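PDB 1JX7: protein YchN from Escherichia coli, which is of unknown function, forms a homohexamer built as a dimer of trimers, and belongs to the DsrE/DsrF-like family. Local coordinates for residues Ala11-Glu16 against Arg51-Gly56. Numbering follows the deposited sequence.
Sequences APYGSE and RGQKPG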
loop_
_atom_site.group_PDB
_atom_site.type_symbol
_atom_site.label_atom_id
_atom_site.label_comp_id
_atom_site.label_asym_id
_atom_site.label_seq_id
_atom_site.Cartn_x
_atom_site.Cartn_y
_atom_site.Cartn_z
ATOM N N ALA A 11 -9.260 2.785 -2.257
ATOM C CA ALA A 11 -9.745 4.134 -2.542
ATOM C C ALA A 11 -9.846 4.277 -4.054
ATOM O O ALA A 11 -8.955 3.829 -4.784
ATOM C CB ALA A 11 -8.781 5.184 -1.982
ATOM N N PRO A 12 -10.927 4.894 -4.540
ATOM C CA PRO A 12 -11.103 5.073 -5.986
ATOM C C PRO A 12 -9.926 5.813 -6.605
ATOM O O PRO A 12 -9.340 6.687 -5.969
ATOM C CB PRO A 12 -12.387 5.905 -6.080
ATOM C CG PRO A 12 -13.121 5.550 -4.837
ATOM C CD PRO A 12 -12.057 5.469 -3.790
ATOM N N TYR A 13 -9.562 5.469 -7.828
ATOM C CA TYR A 13 -8.510 6.146 -8.589
ATOM C C TYR A 13 -7.087 6.184 -8.059
ATOM O O TYR A 13 -6.148 6.246 -8.842
ATOM C CB TYR A 13 -8.903 7.593 -8.783
ATOM C CG TYR A 13 -10.214 7.743 -9.458
ATOM C CD1 TYR A 13 -10.358 7.457 -10.811
ATOM C CD2 TYR A 13 -11.346 8.168 -8.752
ATOM C CE1 TYR A 13 -11.596 7.566 -11.456
ATOM C CE2 TYR A 13 -12.589 8.281 -9.383
ATOM C CZ TYR A 13 -12.710 7.975 -10.736
ATOM O OH TYR A 13 -13.931 8.097 -11.353
ATOM N N GLY A 14 -6.947 6.154 -6.758
ATOM C CA GLY A 14 -5.624 6.213 -6.192
ATOM C C GLY A 14 -5.019 4.827 -6.317
ATOM O O GLY A 14 -3.826 4.683 -6.578
ATOM N N SER A 15 -5.860 3.854 -6.120
ATOM C CA SER A 15 -5.461 2.454 -6.213
ATOM C C SER A 15 -5.880 1.894 -7.558
ATOM O O SER A 15 -6.357 2.616 -8.433
ATOM C CB SER A 15 -6.118 1.630 -5.088
ATOM O OG SER A 15 -7.540 1.548 -5.224
ATOM N N GLU A 16 -5.697 0.588 -7.719
ATOM C CA GLU A 16 -6.089 -0.089 -8.945
ATOM C C GLU A 16 -7.077 -1.188 -8.532
ATOM O O GLU A 16 -7.956 -1.583 -9.298
ATOM C CB GLU A 16 -4.856 -0.712 -9.602
ATOM C CG GLU A 16 -5.119 -1.276 -10.974
ATOM C CD GLU A 16 -4.399 -0.506 -12.054
ATOM O OE1 GLU A 16 -3.484 -1.083 -12.687
ATOM O OE2 GLU A 16 -4.748 0.674 -12.262
ATOM N N ARG A 51 -21.394 11.185 -5.942
ATOM C CA ARG A 51 -21.910 11.521 -7.264
ATOM C C ARG A 51 -21.087 12.671 -7.838
ATOM O O ARG A 51 -20.384 13.369 -7.101
ATOM C CB ARG A 51 -23.386 11.931 -7.145
ATOM C CG ARG A 51 -24.137 11.891 -8.463
ATOM C CD ARG A 51 -25.329 12.832 -8.485
ATOM N NE ARG A 51 -26.600 12.136 -8.328
ATOM C CZ ARG A 51 -26.918 11.398 -7.273
ATOM N NH1 ARG A 51 -26.050 11.238 -6.281
ATOM N NH2 ARG A 51 -28.115 10.825 -7.207
ATOM N N GLY A 52 -21.158 12.859 -9.155
ATOM C CA GLY A 52 -20.443 13.952 -9.791
ATOM C C GLY A 52 -18.988 13.708 -10.157
ATOM O O GLY A 52 -18.254 14.648 -10.452
ATOM N N GLN A 53 -18.568 12.443 -10.135
ATOM C CA GLN A 53 -17.198 12.105 -10.477
ATOM C C GLN A 53 -16.996 12.428 -11.947
ATOM O O GLN A 53 -17.757 11.979 -12.808
ATOM C CB GLN A 53 -16.931 10.615 -10.216
ATOM C CG GLN A 53 -17.119 10.240 -8.759
ATOM C CD GLN A 53 -16.897 8.768 -8.481
ATOM O OE1 GLN A 53 -15.858 8.205 -8.830
ATOM N NE2 GLN A 53 -17.875 8.144 -7.829
ATOM N N LYS A 54 -15.975 13.234 -12.232
ATOM C CA LYS A 54 -15.705 13.602 -13.606
ATOM C C LYS A 54 -14.229 13.796 -13.858
ATOM O O LYS A 54 -13.734 14.920 -13.917
ATOM C CB LYS A 54 -16.506 14.858 -13.977
ATOM C CG LYS A 54 -16.618 15.890 -12.872
ATOM C CD LYS A 54 -15.400 16.805 -12.799
ATOM C CE LYS A 54 -15.222 17.632 -14.090
ATOM N NZ LYS A 54 -14.047 18.564 -14.054
ATOM N N PRO A 55 -13.487 12.688 -13.991
ATOM C CA PRO A 55 -12.046 12.728 -14.234
ATOM C C PRO A 55 -11.815 12.945 -15.721
ATOM O O PRO A 55 -12.504 12.347 -16.535
ATOM C CB PRO A 55 -11.586 11.356 -13.778
ATOM C CG PRO A 55 -12.731 10.488 -14.211
ATOM C CD PRO A 55 -13.954 11.302 -13.820
ATOM N N GLY A 56 -10.863 13.804 -16.070
ATOM C CA GLY A 56 -10.596 14.049 -17.474
ATOM C C GLY A 56 -9.687 12.980 -18.029
ATOM O O GLY A 56 -9.465 12.875 -19.236
#
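The closest pair of CA atoms across the segments, Tyr13 CA and Pro55 CA, stands 9.4 Å apart, so two irregular loops meet through side chains alone. Residues 11-16 follow strand 3-8 and turn sharply: Gly14 N bonds to Pro12 O, and Ser15 OG reaches Ala11 O at 2.7 Å. Residues 51-56 belong to the loop between strand 36-41 and helix 61-70. With CG anti to its carbonyl carbon, Tyr13 spans the gap and its OH donates to Gln53 OE1 at 3.2 Å. The hydroxyl comes in off the C=O direction, at 139°, and 27° out of the carbonyl plane, while Gln53 OE1 lies at the edge of the Tyr13 ring, near its plane. The ring and amide planes are 84° apart. Pro55 CG meets the ring obliquely, 4.2 Å from Tyr13 CE1. Gln53 NE2 bonds to the carbonyls of Ala48 and Leu50, consistent with the amide being held with OE1 toward the hydroxyl. The Tyr13 ring also meets Tyr59, and Tyr13 and Gln53 both pack on Gly84 of a neighbouring subunit. A phenylalanine in place of Tyr13 would probably leave Gln53 OE1 and Ile61 N without this partner. Tyr13 OH accepts a hydrogen bond from Ile61 N as well as donating to Gln53, so one phenol joins the loop after strand 3-8 to the loop before helix 61-70 and to that helix's start.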